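Local coordinates for protein EmGH1 (Erythrobacter marinus, PDB 5Z87) that probably hydrolyses beta-glucosidic bonds, and perhaps related xylosides and arabinofuranosides, as a glycoside hydrolase of family 3, at residues Tyr640-Pro644 and Ala719-Met725; Ser714-Arg718 and Leu759-Pro763; Glu762-Ile768 and Glu779-Val785. One frame throughout, in Å; residues are numbered along the deposited sequence.

Interaction 1 (Tyr640-Pro644 and Ala719-Met725); sequences YYQKP and ARPIKEM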
loop_
_atom_site.group_PDB
_atom_site.type_symbol
_atom_site.label_atom_id
_atom_site.label_comp_id
_atom_site.label_asym_id
_atom_site.label_seq_id
_atom_site.Cartn_x
_atom_site.Cartn_y
_atom_site.Cartn_z
ATOM N N TYR A 640 2.450 -13.368 4.342
ATOM C CA TYR A 640 1.817 -14.648 4.017
ATOM C C TYR A 640 0.324 -14.674 4.343
ATOM O O TYR A 640 -0.425 -15.379 3.662
ATOM C CB TYR A 640 2.526 -15.811 4.747
ATOM C CG TYR A 640 2.124 -15.969 6.203
ATOM C CD1 TYR A 640 2.817 -15.312 7.220
ATOM C CD2 TYR A 640 1.036 -16.765 6.560
ATOM C CE1 TYR A 640 2.438 -15.458 8.554
ATOM C CE2 TYR A 640 0.640 -16.893 7.869
ATOM C CZ TYR A 640 1.340 -16.243 8.862
ATOM O OH TYR A 640 0.919 -16.396 10.156
ATOM N N TYR A 641 -0.128 -13.960 5.386
ATOM C CA TYR A 641 -1.509 -14.134 5.844
ATOM C C TYR A 641 -2.454 -13.277 5.014
ATOM O O TYR A 641 -3.231 -12.485 5.564
ATOM C CB TYR A 641 -1.666 -13.831 7.354
ATOM C CG TYR A 641 -0.943 -12.584 7.800
ATOM C CD1 TYR A 641 0.426 -12.616 8.077
ATOM C CD2 TYR A 641 -1.614 -11.371 7.936
ATOM C CE1 TYR A 641 1.097 -11.479 8.464
ATOM C CE2 TYR A 641 -0.944 -10.220 8.321
ATOM C CZ TYR A 641 0.409 -10.280 8.593
ATOM O OH TYR A 641 1.093 -9.149 8.992
ATOM N N GLN A 642 -2.384 -13.433 3.686
ATOM C CA GLN A 642 -3.259 -12.696 2.788
ATOM C C GLN A 642 -4.707 -13.111 3.010
ATOM O O GLN A 642 -4.999 -14.232 3.427
ATOM C CB GLN A 642 -2.871 -12.951 1.326
ATOM C CG GLN A 642 -1.463 -12.491 0.943
ATOM C CD GLN A 642 -1.356 -10.983 0.894
ATOM O OE1 GLN A 642 -2.209 -10.312 0.320
ATOM N NE2 GLN A 642 -0.316 -10.435 1.525
ATOM N N LYS A 643 -5.622 -12.191 2.709
ATOM C CA LYS A 643 -7.026 -12.530 2.543
ATOM C C LYS A 643 -7.139 -13.465 1.342
ATOM O O LYS A 643 -6.182 -13.557 0.570
ATOM C CB LYS A 643 -7.846 -11.252 2.353
ATOM C CG LYS A 643 -7.782 -10.289 3.526
ATOM C CD LYS A 643 -8.245 -10.973 4.805
ATOM C CE LYS A 643 -8.556 -9.956 5.899
ATOM N NZ LYS A 643 -9.726 -9.158 5.465
ATOM N N PRO A 644 -8.259 -14.169 1.134
ATOM C CA PRO A 644 -8.370 -15.019 -0.069
ATOM C C PRO A 644 -8.153 -14.271 -1.366
ATOM O O PRO A 644 -7.752 -14.886 -2.361
ATOM C CB PRO A 644 -9.796 -15.562 0.006
ATOM C CG PRO A 644 -10.146 -15.503 1.472
ATOM C CD PRO A 644 -9.433 -14.300 2.019
ATOM N N ALA A 719 -14.076 -11.568 6.098
ATOM C CA ALA A 719 -13.097 -12.403 5.412
ATOM C C ALA A 719 -11.785 -12.454 6.190
ATOM O O ALA A 719 -11.255 -11.423 6.603
ATOM C CB ALA A 719 -12.858 -11.864 4.012
ATOM N N ARG A 720 -11.256 -13.653 6.375
ATOM C CA ARG A 720 -10.067 -13.879 7.180
ATOM C C ARG A 720 -8.948 -14.450 6.322
ATOM O O ARG A 720 -9.194 -14.943 5.213
ATOM C CB ARG A 720 -10.392 -14.828 8.340
ATOM C CG ARG A 720 -11.350 -14.201 9.334
ATOM C CD ARG A 720 -11.547 -15.053 10.544
ATOM N NE ARG A 720 -10.297 -15.390 11.229
ATOM C CZ ARG A 720 -10.254 -16.103 12.354
ATOM N NH1 ARG A 720 -11.386 -16.536 12.900
ATOM N NH2 ARG A 720 -9.091 -16.399 12.925
ATOM N N PRO A 721 -7.704 -14.403 6.799
ATOM C CA PRO A 721 -6.584 -14.835 5.956
ATOM C C PRO A 721 -6.696 -16.298 5.560
ATOM O O PRO A 721 -7.378 -17.099 6.203
ATOM C CB PRO A 721 -5.353 -14.589 6.841
ATOM C CG PRO A 721 -5.773 -13.495 7.736
ATOM C CD PRO A 721 -7.219 -13.817 8.063
ATOM N N ILE A 722 -6.014 -16.639 4.463
ATOM C CA ILE A 722 -5.986 -18.028 4.016
ATOM C C ILE A 722 -5.205 -18.914 4.977
ATOM O O ILE A 722 -5.368 -20.138 4.940
ATOM C CB ILE A 722 -5.397 -18.137 2.595
ATOM C CG1 ILE A 722 -3.926 -17.716 2.595
ATOM C CG2 ILE A 722 -6.181 -17.286 1.630
ATOM C CD1 ILE A 722 -3.298 -17.724 1.208
ATOM N N LYS A 723 -4.349 -18.332 5.822
ATOM C CA LYS A 723 -3.706 -19.065 6.904
ATOM C C LYS A 723 -3.122 -18.068 7.894
ATOM O O LYS A 723 -2.707 -16.973 7.518
ATOM C CB LYS A 723 -2.616 -20.012 6.389
ATOM C CG LYS A 723 -1.581 -19.328 5.546
ATOM C CD LYS A 723 -0.524 -20.310 5.099
ATOM C CE LYS A 723 -1.054 -21.242 4.035
ATOM N NZ LYS A 723 -0.052 -21.354 2.919
ATOM N N GLU A 724 -3.109 -18.466 9.166
ATOM C CA GLU A 724 -2.700 -17.616 10.286
ATOM C C GLU A 724 -1.924 -18.464 11.276
ATOM O O GLU A 724 -2.485 -19.416 11.833
ATOM C CB GLU A 724 -3.908 -17.007 11.004
ATOM C CG GLU A 724 -5.130 -16.830 10.147
ATOM C CD GLU A 724 -6.224 -16.055 10.850
ATOM O OE1 GLU A 724 -7.404 -16.460 10.738
ATOM O OE2 GLU A 724 -5.897 -15.041 11.507
ATOM N N MET A 725 -0.663 -18.113 11.522
ATOM C CA MET A 725 0.120 -18.865 12.493
ATOM C C MET A 725 -0.492 -18.745 13.886
ATOM O O MET A 725 -0.857 -17.648 14.331
ATOM C CB MET A 725 1.566 -18.383 12.516
ATOM C CG MET A 725 2.352 -18.956 13.684
ATOM S SD MET A 725 4.131 -18.647 13.564
ATOM C CE MET A 725 4.643 -20.044 12.561
#
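This is a loop-to-loop contact between domains: Tyr640-Pro644, in the glycosyl hydrolase family 3 C-terminal domain and the long loop between helix 607-615 and strand 671-678, lies against Ala719-Met725, the approach to and start of strand 724-733 in the fibronectin type III-like domain. The two segments run roughly antiparallel, their end-to-end directions 154° apart, and bury 517 Å² between them. Three hydrogen bonds spaced along the interface hold them together. In the middle, Ile722 N donates to Gln642 O at 2.8 Å, and the same carbonyl oxygen receives a CA-H...O contact from Pro721 CA at 3.0 Å. At one end, Lys643 turns its chain back so that NZ reaches Ala719 O at 3.0 Å; this ammonium also forms a salt bridge with Glu283 of the second subunit, so the domain junction borders the dimer interface. At the other end, Met725 N donates to Tyr640 OH at 2.7 Å, at the edge of the phenol ring, while Asp200 is a further partner of the hydroxyl. In family 3 enzymes of this architecture the fibronectin-like domain follows the N- and C-terminal family 3 domains, and here it touches both: Ala719-Met725 lies on Tyr640-Pro644, and Met725 also packs on helix 201-216 of the N-terminal domain, to which Tyr641 OH bonds at Glu199 O. Tyr641 is the centre of an inverse gamma turn, and its CB lies 3.8 Å from Pro721 CB. Pro644 CA meets Ile722 CG2 at 3.6 Å. Arg720 NH2 and Glu724 OE1 form a 2.8 Å salt bridge, and Arg720 also pairs with Asp713.

Interaction 2 (Ser714-Arg718 and Leu759-Pro763); sequences SIASR and LLVEP. With MG (magnesium ion), chain E.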
loop_
_atom_site.group_PDB
_atom_site.type_symbol
_atom_site.label_atom_id
_atom_site.label_comp_id
_atom_site.label_asym_id
_atom_site.label_seq_id
_atom_site.Cartn_x
_atom_site.Cartn_y
_atom_site.Cartn_z
ATOM N N SER A 714 -12.544 -21.146 7.596
ATOM C CA SER A 714 -13.028 -21.300 6.220
ATOM C C SER A 714 -14.105 -20.279 5.877
ATOM O O SER A 714 -14.079 -19.679 4.795
ATOM C CB SER A 714 -13.568 -22.714 5.996
ATOM O OG SER A 714 -12.542 -23.677 6.103
ATOM N N ILE A 715 -15.059 -20.073 6.779
ATOM C CA ILE A 715 -16.144 -19.113 6.593
ATOM C C ILE A 715 -16.189 -18.228 7.825
ATOM O O ILE A 715 -16.099 -18.721 8.953
ATOM C CB ILE A 715 -17.506 -19.811 6.387
ATOM C CG1 ILE A 715 -17.449 -20.807 5.223
ATOM C CG2 ILE A 715 -18.604 -18.779 6.193
ATOM C CD1 ILE A 715 -17.344 -20.149 3.843
ATOM N N ALA A 716 -16.343 -16.926 7.621
ATOM C CA ALA A 716 -16.328 -16.017 8.753
ATOM C C ALA A 716 -17.152 -14.783 8.410
ATOM O O ALA A 716 -17.328 -14.440 7.237
ATOM C CB ALA A 716 -14.890 -15.653 9.127
ATOM N N SER A 717 -17.659 -14.116 9.455
ATOM C CA SER A 717 -18.532 -12.962 9.243
ATOM C C SER A 717 -17.792 -11.822 8.549
ATOM O O SER A 717 -18.418 -11.006 7.854
ATOM C CB SER A 717 -19.134 -12.494 10.576
ATOM O OG SER A 717 -18.135 -12.313 11.579
ATOM N N ARG A 718 -16.472 -11.752 8.731
ATOM C CA ARG A 718 -15.562 -10.958 7.916
ATOM C C ARG A 718 -14.482 -11.860 7.332
ATOM O O ARG A 718 -14.032 -12.810 7.983
ATOM C CB ARG A 718 -14.927 -9.842 8.729
ATOM C CG ARG A 718 -15.951 -8.825 9.136
ATOM C CD ARG A 718 -15.362 -7.503 9.413
ATOM N NE ARG A 718 -16.399 -6.568 9.812
ATOM C CZ ARG A 718 -16.309 -5.250 9.695
ATOM N NH1 ARG A 718 -15.219 -4.684 9.160
ATOM N NH2 ARG A 718 -17.320 -4.501 10.119
ATOM N N LEU A 759 -14.235 -10.598 20.965
ATOM C CA LEU A 759 -13.874 -11.857 20.330
ATOM C C LEU A 759 -15.119 -12.563 19.804
ATOM O O LEU A 759 -16.024 -12.891 20.572
ATOM C CB LEU A 759 -13.130 -12.747 21.316
ATOM C CG LEU A 759 -12.709 -14.113 20.774
ATOM C CD1 LEU A 759 -11.606 -13.999 19.697
ATOM C CD2 LEU A 759 -12.250 -14.971 21.941
ATOM N N LEU A 760 -15.163 -12.795 18.496
ATOM C CA LEU A 760 -16.226 -13.561 17.853
ATOM C C LEU A 760 -15.734 -14.973 17.576
ATOM O O LEU A 760 -14.695 -15.153 16.936
ATOM C CB LEU A 760 -16.658 -12.915 16.538
ATOM C CG LEU A 760 -17.081 -11.451 16.623
ATOM C CD1 LEU A 760 -17.409 -10.878 15.223
ATOM C CD2 LEU A 760 -18.263 -11.314 17.575
ATOM N N VAL A 761 -16.474 -15.968 18.058
ATOM C CA VAL A 761 -16.237 -17.362 17.703
ATOM C C VAL A 761 -17.501 -17.869 17.024
ATOM O O VAL A 761 -18.599 -17.765 17.584
ATOM C CB VAL A 761 -15.869 -18.223 18.922
ATOM C CG1 VAL A 761 -15.363 -19.582 18.470
ATOM C CG2 VAL A 761 -14.805 -17.534 19.729
ATOM N N GLU A 762 -17.352 -18.401 15.814
ATOM C CA GLU A 762 -18.517 -18.735 15.029
ATOM C C GLU A 762 -18.539 -20.217 14.677
ATOM O O GLU A 762 -17.487 -20.815 14.423
ATOM C CB GLU A 762 -18.549 -17.873 13.755
ATOM C CG GLU A 762 -18.604 -16.370 14.090
ATOM C CD GLU A 762 -18.230 -15.442 12.937
ATOM O OE1 GLU A 762 -18.368 -14.220 13.131
ATOM O OE2 GLU A 762 -17.799 -15.910 11.858
ATOM N N PRO A 763 -19.713 -20.840 14.676
ATOM C CA PRO A 763 -19.799 -22.242 14.256
ATOM C C PRO A 763 -19.272 -22.401 12.843
ATOM O O PRO A 763 -19.403 -21.500 12.009
ATOM C CB PRO A 763 -21.304 -22.546 14.322
ATOM C CG PRO A 763 -21.886 -21.454 15.152
ATOM C CD PRO A 763 -21.040 -20.252 14.912
HETATM MG MG MG E . -15.794 -19.975 10.565
HETATM O O HOH W 1 -15.542 -21.643 9.298
HETATM O O HOH W 2 -15.828 -18.218 11.795
HETATM O O HOH W 3 -15.715 -21.068 12.464
HETATM O O HOH W 4 -17.861 -19.877 10.492
#
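Ser714 opens the loop that leaves strand 703-713, and its hydroxyl is hydrogen-bonded to Glu765 rather than to Leu759-Pro763. Ile715 follows, its side chain packed on Ala327 of the second subunit, and takes part through its backbone: Ile715 O binds the magnesium ion MG at 2.1 Å, and Ile715 N donates to water 1 at 3.0 Å, itself a ligand of the metal. Four waters at 2.1 to 2.2 Å from MG and Asp713 OD1 bring the coordination to six, the number usual for magnesium. The ion thereby joins the two segments indirectly, since the facing chain reaches it through water: Glu762 O accepts from water 3 at 2.7 Å, Pro763 O from water 4 at 2.7 Å, and Glu762 OE2 from water 2 at 3.0 Å. This largely hydrated site lies in the fibronectin type III-like domain and ties the loop between strands 703-713 and 724-733 to the segment leading from strand 759-760 into strand 764-771. Ala716 brings its CA to 3.4 Å from Glu762 OE2, and its backbone hydrogen-bonds to the second subunit. At Ser717 the direct bonding is concentrated, because the extended Glu762 side chain (m, t) offers both carboxylate oxygens: Ser717 N donates to Glu762 OE2 at 3.0 Å, and Ser717 OG to Glu762 OE1 at a very short 2.5 Å. Tyr752 is another hydrogen-bonding partner of the serine hydroxyl, which also lies 4.0 Å from Leu760 CD1. Arg718 extends the contact with the second subunit, its NH1 bonding to Asp285 O there.

Interaction 3 (Glu762-Ile768 and Glu779-Val785); sequences EPGEIVI and ETRITLV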
loop_
_atom_site.group_PDB
_atom_site.type_symbol
_atom_site.label_atom_id
_atom_site.label_comp_id
_atom_site.label_asym_id
_atom_site.label_seq_id
_atom_site.Cartn_x
_atom_site.Cartn_y
_atom_site.Cartn_z
ATOM N N GLU A 762 -17.352 -18.401 15.814
ATOM C CA GLU A 762 -18.517 -18.735 15.029
ATOM C C GLU A 762 -18.539 -20.217 14.677
ATOM O O GLU A 762 -17.487 -20.815 14.423
ATOM C CB GLU A 762 -18.549 -17.873 13.755
ATOM C CG GLU A 762 -18.604 -16.370 14.090
ATOM C CD GLU A 762 -18.230 -15.442 12.937
ATOM O OE1 GLU A 762 -18.368 -14.220 13.131
ATOM O OE2 GLU A 762 -17.799 -15.910 11.858
ATOM N N PRO A 763 -19.713 -20.840 14.676
ATOM C CA PRO A 763 -19.799 -22.242 14.256
ATOM C C PRO A 763 -19.272 -22.401 12.843
ATOM O O PRO A 763 -19.403 -21.500 12.009
ATOM C CB PRO A 763 -21.304 -22.546 14.322
ATOM C CG PRO A 763 -21.886 -21.454 15.152
ATOM C CD PRO A 763 -21.040 -20.252 14.912
ATOM N N GLY A 764 -18.673 -23.557 12.575
ATOM C CA GLY A 764 -18.177 -23.866 11.250
ATOM C C GLY A 764 -16.764 -24.417 11.271
ATOM O O GLY A 764 -16.144 -24.607 12.317
ATOM N N GLU A 765 -16.244 -24.641 10.066
ATOM C CA GLU A 765 -15.028 -25.411 9.866
ATOM C C GLU A 765 -13.774 -24.588 10.138
ATOM O O GLU A 765 -13.688 -23.411 9.776
ATOM C CB GLU A 765 -14.989 -25.938 8.436
ATOM C CG GLU A 765 -13.729 -26.678 8.076
ATOM C CD GLU A 765 -13.665 -27.004 6.596
ATOM O OE1 GLU A 765 -13.349 -26.095 5.784
ATOM O OE2 GLU A 765 -13.957 -28.174 6.253
ATOM N N ILE A 766 -12.795 -25.223 10.769
ATOM C CA ILE A 766 -11.448 -24.685 10.886
ATOM C C ILE A 766 -10.500 -25.692 10.260
ATOM O O ILE A 766 -10.584 -26.889 10.557
ATOM C CB ILE A 766 -11.050 -24.421 12.348
ATOM C CG1 ILE A 766 -12.113 -23.570 13.068
ATOM C CG2 ILE A 766 -9.655 -23.795 12.385
ATOM C CD1 ILE A 766 -12.132 -22.086 12.641
ATOM N N VAL A 767 -9.622 -25.210 9.380
ATOM C CA VAL A 767 -8.544 -26.016 8.825
ATOM C C VAL A 767 -7.324 -25.792 9.702
ATOM O O VAL A 767 -6.957 -24.646 9.978
ATOM C CB VAL A 767 -8.252 -25.633 7.361
ATOM C CG1 VAL A 767 -7.219 -26.591 6.744
ATOM C CG2 VAL A 767 -9.526 -25.641 6.539
ATOM N N ILE A 768 -6.718 -26.877 10.174
ATOM C CA ILE A 768 -5.521 -26.817 11.005
ATOM C C ILE A 768 -4.364 -27.352 10.177
ATOM O O ILE A 768 -4.466 -28.436 9.597
ATOM C CB ILE A 768 -5.694 -27.617 12.311
ATOM C CG1 ILE A 768 -6.743 -26.959 13.207
ATOM C CG2 ILE A 768 -4.376 -27.720 13.048
ATOM C CD1 ILE A 768 -7.167 -27.827 14.357
ATOM N N GLU A 779 -2.676 -30.929 6.600
ATOM C CA GLU A 779 -3.815 -30.314 7.251
ATOM C C GLU A 779 -4.806 -31.360 7.744
ATOM O O GLU A 779 -4.781 -32.525 7.344
ATOM C CB GLU A 779 -4.520 -29.316 6.315
ATOM C CG GLU A 779 -4.922 -29.879 4.967
ATOM C CD GLU A 779 -5.718 -28.880 4.126
ATOM O OE1 GLU A 779 -6.922 -29.127 3.909
ATOM O OE2 GLU A 779 -5.144 -27.854 3.687
ATOM N N THR A 780 -5.669 -30.907 8.646
ATOM C CA THR A 780 -6.808 -31.663 9.130
ATOM C C THR A 780 -7.907 -30.652 9.410
ATOM O O THR A 780 -7.646 -29.454 9.533
ATOM C CB THR A 780 -6.456 -32.468 10.384
ATOM O OG1 THR A 780 -7.556 -33.314 10.727
ATOM C CG2 THR A 780 -6.134 -31.522 11.565
ATOM N N ARG A 781 -9.143 -31.128 9.501
ATOM C CA ARG A 781 -10.291 -30.240 9.598
ATOM C C ARG A 781 -11.111 -30.554 10.837
ATOM O O ARG A 781 -11.464 -31.711 11.077
ATOM C CB ARG A 781 -11.163 -30.355 8.358
ATOM C CG ARG A 781 -10.548 -29.695 7.168
ATOM C CD ARG A 781 -11.305 -30.035 5.909
ATOM N NE ARG A 781 -11.125 -28.988 4.919
ATOM C CZ ARG A 781 -10.018 -28.836 4.210
ATOM N NH1 ARG A 781 -9.005 -29.677 4.381
ATOM N NH2 ARG A 781 -9.923 -27.850 3.335
ATOM N N ILE A 782 -11.443 -29.519 11.598
ATOM C CA ILE A 782 -12.345 -29.654 12.729
ATOM C C ILE A 782 -13.543 -28.736 12.514
ATOM O O ILE A 782 -13.526 -27.821 11.681
ATOM C CB ILE A 782 -11.646 -29.338 14.063
ATOM C CG1 ILE A 782 -11.191 -27.877 14.066
ATOM C CG2 ILE A 782 -10.474 -30.298 14.280
ATOM C CD1 ILE A 782 -11.604 -27.115 15.308
ATOM N N THR A 783 -14.598 -28.998 13.283
ATOM C CA THR A 783 -15.820 -28.205 13.255
ATOM C C THR A 783 -16.057 -27.605 14.633
ATOM O O THR A 783 -15.961 -28.308 15.644
ATOM C CB THR A 783 -17.015 -29.059 12.831
ATOM O OG1 THR A 783 -16.795 -29.540 11.504
ATOM C CG2 THR A 783 -18.306 -28.254 12.859
ATOM N N LEU A 784 -16.335 -26.310 14.670
ATOM C CA LEU A 784 -16.809 -25.660 15.882
ATOM C C LEU A 784 -18.331 -25.715 15.892
ATOM O O LEU A 784 -18.975 -25.421 14.875
ATOM C CB LEU A 784 -16.334 -24.207 15.962
ATOM C CG LEU A 784 -14.846 -23.915 15.756
ATOM C CD1 LEU A 784 -14.563 -22.419 15.867
ATOM C CD2 LEU A 784 -13.993 -24.701 16.730
ATOM N N VAL A 785 -18.897 -26.112 17.031
ATOM C CA VAL A 785 -20.347 -26.228 17.185
ATOM C C VAL A 785 -20.852 -25.317 18.301
ATOM O O VAL A 785 -21.843 -24.599 18.127
ATOM C CB VAL A 785 -20.762 -27.675 17.456
ATOM C CG1 VAL A 785 -22.254 -27.749 17.703
ATOM C CG2 VAL A 785 -20.387 -28.556 16.273
ATOM O OXT VAL A 785 -20.281 -25.272 19.396
#
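Side chains alternate between the two faces of this antiparallel pair: largely apolar on one, charged and polar around Val767 on the other. On the first, Ile766 (m, m) sets CB 3.9 Å from Ile782 CG1 and CG1 3.8 Å from Leu784 CG, while Ile768 (m, t) extends CD1 to 4.0 Å from Ile782 CG1. Phe750 of helix 747-750 and Leu689 of strand 689-697 help cover these residues. On the face of Glu765, Val767, Arg781 and Thr783, Arg781 bends so that NE forms a salt bridge with Glu765 OE2 at 3.2 Å, weak as a hydrogen bond, and one guanidinium face lies over Val767 CG2, 3.9 Å from NH2. Ser714 holds the other Glu765 oxygen. Gly764, at phi 133°, would jam a CB against the preceding carbonyl. Paired backbone bonds, such as Ile766 N to Ile782 O at 2.8 Å, complete a beta hairpin, the C-terminal one of the fibronectin type III-like domain's beta-sandwich.

All three contacts lie in or against the C-terminal fibronectin type III-like domain. Interactions 2 and 3 share Glu762 and Pro763, have centres 11 Å apart and touch where Ser714 OG meets Glu765 OE1 at 2.6 Å, probably a hydrogen bond, and where Val761 CG1 meets Leu784 CD1 at 3.9 Å. Interaction 1 continues directly from Arg718 at Ala719; its centre is 13 Å from that of interaction 2 and 15 Å from that of interaction 3. The magnesium ion of interaction 2 lies about 6 Å from the Arg720 side chain in interaction 1. Interactions 1 and 2 both meet the second subunit, whereas interaction 3 does not.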